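Local coordinates for glutathione transferase (PDB 3UBK), which binds glutathione and probably transfers it onto other compounds, at residues Y14-L20 against D155-H161; I95-I99 against L136-V140. One frame throughout, in Å; residues are numbered along the deposited sequence. Where two conformers were deposited one is given.

Overall arrangement
Both contacts turn on the helical C-terminal domain. Contact 1 joins it to the N-terminal thioredoxin-like domain, where helix 13-25 meets helix 153-169, and its centre lies about 3 Å from the centre of the chain. Contact 2 stays within the helical domain, pairing helix 86-111 with helix 119-139, at the side facing the second subunit. Along the chain the order is 14-20, 95-99, 136-140, 155-161, so contact 1 encloses contact 2. Their centres are about 14 Å apart and helix 86-111 bridges them: I99 packs on G158 and H161, and S96 OG probably bonds S157 OG. Helix 86-111 thus touches both the domain interface and the surface that meets the second subunit.

Contact 1: Y14-L20 against D155-H161; sequences YVNKVKL and DCSGFAH
The imidazole of H161 leans over the phenol of Y14, its CE1 corner reaching in above one face near the rim, 3.4 Å from Y14 CE2. This is an edge-to-face pair: the rings stand at 62° with centroids 4.6 Å apart, and N13 OD1 fixes the histidine's rotation by bonding ND1. Next along helix 13-25, K17 is the knob in a hole made by C156, S157, A160 and H161. With CG anti to the backbone N (chi1 169°) and the chain extended beyond, its methylenes run across the surface of helix 153-169 and carry NZ past the contact to a salt bridge with E100 and a hydrogen bond to S64, a glutathione-binding residue. Small side chains let the backbones close in: A160 CB sits 3.4 Å from K17 N, while C156 CB lies 3.3 Å from K17 O. At the far end L20 sets CD1 against helix 153-169 between C156 and A160, 3.3 Å from C156 O and 3.8 Å from A160 CB, with the edge of the F159 ring beside it. A water bridges the helices, accepting from N16 ND2, which also bonds S10 O, and donating to A160 O. The helix axes approach to 8.0 Å at 135°, midway between perpendicular and antiparallel. Helix 13-25 links the parallel strands 4-7 and 29-32 as a beta-alpha-beta crossover, and its packing on helix 153-169 is the domain interface of the canonical glutathione transferase fold, next to the glutathione site, which K17 touches through S64.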
loop_
_atom_site.group_PDB
_atom_site.type_symbol
_atom_site.label_atom_id
_atom_site.label_comp_id
_atom_site.label_asym_id
_atom_site.label_seq_id
_atom_site.Cartn_x
_atom_site.Cartn_y
_atom_site.Cartn_z
ATOM N N TYR A 14 9.321 0.874 -8.775
ATOM C CA TYR A 14 9.356 0.990 -7.314
ATOM C C TYR A 14 10.715 1.477 -6.812
ATOM O O TYR A 14 10.786 2.235 -5.853
ATOM C CB TYR A 14 8.950 -0.332 -6.650
ATOM C CG TYR A 14 7.485 -0.612 -6.928
ATOM C CD1 TYR A 14 7.096 -1.358 -8.034
ATOM C CD2 TYR A 14 6.492 -0.062 -6.127
ATOM C CE1 TYR A 14 5.745 -1.585 -8.311
ATOM C CE2 TYR A 14 5.146 -0.286 -6.395
ATOM C CZ TYR A 14 4.782 -1.048 -7.494
ATOM O OH TYR A 14 3.451 -1.266 -7.784
ATOM N N VAL A 15 11.787 1.045 -7.467
ATOM C CA VAL A 15 13.118 1.579 -7.170
ATOM C C VAL A 15 13.114 3.065 -7.504
ATOM O O VAL A 15 13.555 3.914 -6.712
ATOM C CB VAL A 15 14.222 0.829 -7.989
ATOM C CG1 VAL A 15 15.569 1.535 -7.881
ATOM C CG2 VAL A 15 14.330 -0.614 -7.522
ATOM N N ASN A 16 12.576 3.396 -8.669
ATOM C CA ASN A 16 12.588 4.772 -9.121
ATOM C C ASN A 16 11.747 5.682 -8.246
ATOM O O ASN A 16 12.121 6.828 -8.013
ATOM C CB ASN A 16 12.180 4.870 -10.594
ATOM C CG ASN A 16 13.251 4.328 -11.500
ATOM O OD1 ASN A 16 14.404 4.217 -11.090
ATOM N ND2 ASN A 16 12.887 3.966 -12.716
ATOM N N LYS A 17 10.606 5.180 -7.776
ATOM C CA LYS A 17 9.810 5.904 -6.791
ATOM C C LYS A 17 10.680 6.356 -5.596
ATOM O O LYS A 17 10.641 7.514 -5.179
ATOM C CB LYS A 17 8.654 5.010 -6.318
ATOM C CG LYS A 17 7.876 5.503 -5.092
ATOM C CD LYS A 17 6.956 4.353 -4.635
ATOM C CE LYS A 17 6.169 4.644 -3.384
ATOM N NZ LYS A 17 5.561 3.346 -2.898
ATOM N N VAL A 18 11.456 5.436 -5.041
ATOM C CA VAL A 18 12.321 5.747 -3.893
ATOM C C VAL A 18 13.450 6.716 -4.289
ATOM O O VAL A 18 13.766 7.685 -3.578
ATOM C CB VAL A 18 12.923 4.462 -3.269
ATOM C CG1 VAL A 18 14.018 4.809 -2.257
ATOM C CG2 VAL A 18 11.819 3.596 -2.605
ATOM N N LYS A 19 14.039 6.463 -5.446
ATOM C CA LYS A 19 15.142 7.272 -5.958
ATOM C C LYS A 19 14.742 8.741 -6.143
ATOM O O LYS A 19 15.521 9.659 -5.846
ATOM C CB LYS A 19 15.590 6.651 -7.289
ATOM C CG LYS A 19 17.000 6.897 -7.698
ATOM C CD LYS A 19 17.395 5.905 -8.798
ATOM C CE LYS A 19 18.473 6.502 -9.672
ATOM N NZ LYS A 19 18.930 5.556 -10.736
ATOM N N LEU A 20 13.528 8.977 -6.647
ATOM C CA LEU A 20 13.022 10.332 -6.791
ATOM C C LEU A 20 13.015 11.103 -5.459
ATOM O O LEU A 20 13.363 12.303 -5.401
ATOM C CB LEU A 20 11.601 10.310 -7.383
ATOM C CG LEU A 20 11.466 9.970 -8.867
ATOM C CD1 LEU A 20 10.021 9.513 -9.231
ATOM C CD2 LEU A 20 11.904 11.163 -9.721
ATOM N N ASP A 155 4.414 12.641 -5.830
ATOM C CA ASP A 155 5.199 12.860 -7.057
ATOM C C ASP A 155 6.183 11.729 -7.291
ATOM O O ASP A 155 6.507 11.411 -8.425
ATOM C CB ASP A 155 5.922 14.215 -7.030
ATOM C CG ASP A 155 4.955 15.374 -7.040
ATOM O OD1 ASP A 155 4.369 15.636 -8.110
ATOM O OD2 ASP A 155 4.773 16.022 -5.988
ATOM N N CYS A 156 6.677 11.126 -6.215
ATOM C CA CYS A 156 7.549 9.963 -6.362
ATOM C C CYS A 156 6.763 8.826 -7.008
ATOM O O CYS A 156 7.209 8.200 -7.972
ATOM C CB CYS A 156 8.077 9.520 -5.004
ATOM S SG CYS A 156 8.999 10.819 -4.111
ATOM N N SER A 157 5.589 8.539 -6.467
ATOM C CA SER A 157 4.732 7.506 -7.030
ATOM C C SER A 157 4.228 7.912 -8.415
ATOM O O SER A 157 4.263 7.134 -9.360
ATOM C CB SER A 157 3.559 7.225 -6.091
ATOM O OG SER A 157 4.014 6.584 -4.917
ATOM N N GLY A 158 3.769 9.154 -8.531
ATOM C CA GLY A 158 3.240 9.632 -9.806
ATOM C C GLY A 158 4.242 9.555 -10.952
ATOM O O GLY A 158 3.974 8.937 -11.993
ATOM N N PHE A 159 5.407 10.175 -10.773
ATOM C CA PHE A 159 6.373 10.234 -11.861
ATOM C C PHE A 159 6.956 8.860 -12.160
ATOM O O PHE A 159 7.140 8.489 -13.319
ATOM C CB PHE A 159 7.496 11.239 -11.564
ATOM C CG PHE A 159 8.386 11.511 -12.751
ATOM C CD1 PHE A 159 8.020 12.445 -13.708
ATOM C CD2 PHE A 159 9.584 10.834 -12.905
ATOM C CE1 PHE A 159 8.829 12.697 -14.804
ATOM C CE2 PHE A 159 10.401 11.076 -14.002
ATOM C CZ PHE A 159 10.027 12.004 -14.950
ATOM N N ALA A 160 7.257 8.105 -11.107
ATOM C CA ALA A 160 7.804 6.770 -11.266
ATOM C C ALA A 160 6.836 5.812 -11.990
ATOM O O ALA A 160 7.228 5.124 -12.926
ATOM C CB ALA A 160 8.192 6.209 -9.912
ATOM N N HIS A 161 5.576 5.776 -11.563
ATOM C CA HIS A 161 4.622 4.789 -12.089
ATOM C C HIS A 161 3.937 5.228 -13.385
ATOM O O HIS A 161 3.786 4.444 -14.317
ATOM C CB HIS A 161 3.548 4.463 -11.044
ATOM C CG HIS A 161 4.075 3.770 -9.828
ATOM N ND1 HIS A 161 4.842 2.626 -9.895
ATOM C CD2 HIS A 161 3.924 4.044 -8.510
ATOM C CE1 HIS A 161 5.156 2.237 -8.672
ATOM N NE2 HIS A 161 4.603 3.075 -7.812
HETATM O O HOH W 1 10.016 4.722 -13.457
#

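Contact 2: I95-I99 against L136-V140; sequences ISTII and LQRVV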
loop_
_atom_site.group_PDB
_atom_site.type_symbol
_atom_site.label_atom_id
_atom_site.label_comp_id
_atom_site.label_asym_id
_atom_site.label_seq_id
_atom_site.Cartn_x
_atom_site.Cartn_y
_atom_site.Cartn_z
ATOM N N ILE A 95 -3.529 9.761 -3.162
ATOM C CA ILE A 95 -3.074 9.829 -4.549
ATOM C C ILE A 95 -2.081 8.720 -4.858
ATOM O O ILE A 95 -2.196 8.008 -5.872
ATOM C CB ILE A 95 -2.433 11.193 -4.862
ATOM C CG1 ILE A 95 -3.500 12.283 -4.802
ATOM C CG2 ILE A 95 -1.714 11.129 -6.219
ATOM C CD1 ILE A 95 -2.951 13.684 -4.718
ATOM N N SER A 96 -1.098 8.560 -3.982
ATOM C CA SER A 96 -0.081 7.527 -4.187
ATOM C C SER A 96 -0.659 6.121 -4.211
ATOM O O SER A 96 -0.244 5.285 -5.015
ATOM C CB SER A 96 1.012 7.624 -3.118
ATOM O OG SER A 96 1.877 6.506 -3.208
ATOM N N THR A 97 -1.607 5.847 -3.315
ATOM C CA THR A 97 -2.273 4.547 -3.291
ATOM C C THR A 97 -3.053 4.273 -4.570
ATOM O O THR A 97 -2.955 3.186 -5.143
ATOM C CB THR A 97 -3.206 4.414 -2.069
ATOM O OG1 THR A 97 -2.411 4.427 -0.877
ATOM C CG2 THR A 97 -3.986 3.114 -2.121
ATOM N N ILE A 98 -3.825 5.254 -5.021
ATOM C CA ILE A 98 -4.579 5.083 -6.258
ATOM C C ILE A 98 -3.644 4.760 -7.416
ATOM O O ILE A 98 -3.889 3.823 -8.182
ATOM C CB ILE A 98 -5.401 6.335 -6.607
ATOM C CG1 ILE A 98 -6.548 6.514 -5.613
ATOM C CG2 ILE A 98 -5.932 6.240 -8.045
ATOM C CD1 ILE A 98 -7.102 7.941 -5.585
ATOM N N ILE A 99 -2.567 5.530 -7.546
ATOM C CA ILE A 99 -1.614 5.284 -8.624
ATOM C C ILE A 99 -1.008 3.892 -8.566
ATOM O O ILE A 99 -0.914 3.205 -9.585
ATOM C CB ILE A 99 -0.483 6.333 -8.671
ATOM C CG1 ILE A 99 -1.053 7.682 -9.095
ATOM C CG2 ILE A 99 0.621 5.854 -9.621
ATOM C CD1 ILE A 99 -0.140 8.868 -8.822
ATOM N N LEU A 136 -8.542 9.062 -9.948
ATOM C CA LEU A 136 -7.344 9.900 -9.792
ATOM C C LEU A 136 -7.628 11.349 -10.167
ATOM O O LEU A 136 -7.291 12.270 -9.428
ATOM C CB LEU A 136 -6.183 9.344 -10.627
ATOM C CG LEU A 136 -4.817 10.036 -10.491
ATOM C CD1 LEU A 136 -4.330 9.983 -9.045
ATOM C CD2 LEU A 136 -3.800 9.407 -11.434
ATOM N N GLN A 137 -8.275 11.552 -11.308
ATOM C CA GLN A 137 -8.621 12.900 -11.750
ATOM C C GLN A 137 -9.280 13.706 -10.633
ATOM O O GLN A 137 -9.127 14.922 -10.548
ATOM C CB GLN A 137 -9.530 12.841 -12.990
ATOM C CG GLN A 137 -9.776 14.187 -13.659
ATOM C CD GLN A 137 -8.527 14.746 -14.318
ATOM O OE1 GLN A 137 -7.957 14.128 -15.217
ATOM N NE2 GLN A 137 -8.087 15.916 -13.863
ATOM N N ARG A 138 -10.006 13.029 -9.754
ATOM C CA ARG A 138 -10.733 13.730 -8.703
ATOM C C ARG A 138 -9.845 14.344 -7.611
ATOM O O ARG A 138 -10.235 15.329 -6.983
ATOM C CB ARG A 138 -11.778 12.805 -8.061
ATOM C CG ARG A 138 -12.948 12.413 -8.977
ATOM C CD ARG A 138 -14.012 11.610 -8.198
ATOM N NE ARG A 138 -14.821 10.780 -9.087
ATOM C CZ ARG A 138 -16.086 11.039 -9.413
ATOM N NH1 ARG A 138 -16.707 12.098 -8.907
ATOM N NH2 ARG A 138 -16.735 10.225 -10.232
ATOM N N VAL A 139 -8.671 13.764 -7.358
ATOM C CA VAL A 139 -7.841 14.237 -6.238
ATOM C C VAL A 139 -6.558 14.993 -6.638
ATOM O O VAL A 139 -5.941 15.656 -5.795
ATOM C CB VAL A 139 -7.470 13.099 -5.236
ATOM C CG1 VAL A 139 -8.647 12.753 -4.318
ATOM C CG2 VAL A 139 -6.982 11.877 -5.964
ATOM N N VAL A 140 -6.162 14.900 -7.907
ATOM C CA VAL A 140 -4.933 15.565 -8.374
ATOM C C VAL A 140 -5.133 17.053 -8.614
ATOM O O VAL A 140 -6.243 17.499 -8.925
ATOM C CB VAL A 140 -4.364 14.931 -9.659
ATOM C CG1 VAL A 140 -4.037 13.475 -9.428
ATOM C CG2 VAL A 140 -5.331 15.111 -10.832
#
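I95 meets a flat group in the peptide that follows V139: its CD1 sits above the plane of that carbonyl, 3.7 Å from V139 O. No aromatic ring takes part between the two segments, and the rest is aliphatic packing of a helix pair in the all-helical C-terminal domain of the glutathione transferase fold. L136 reaches in with CG anti to its backbone N (chi1 -175°), which sends CD1 between I95 and I99, one turn apart. CD1 is shared by them, 4.0 Å from I95 CG2 and just as far from I99 CG1, while CD2 touches I99 CG1 as well. I98 CG2 lies against L136 CB. V139, one turn on, meets I95 and I98: its CG2 stands between its own backbone N and carbonyl carbon, with I95 CG1 at 3.7 Å and I98 CD1 at 4.0 Å. The side chains of I95 and V139 lie alongside each other pointing opposite ways, whereas that of L136 runs nearly perpendicular to I95. The back of I95 and I99 is covered by A154, H161 and L162 of helix 153-169. On the outer side F62 of the second subunit packs on both I98 and V139, so this helix pair also forms part of the dimer interface, where R138 makes a salt bridge to E40 of that subunit. In the backbone, L136 O takes two amides at once, V139 N at 2.9 Å and V140 N at 3.2 Å.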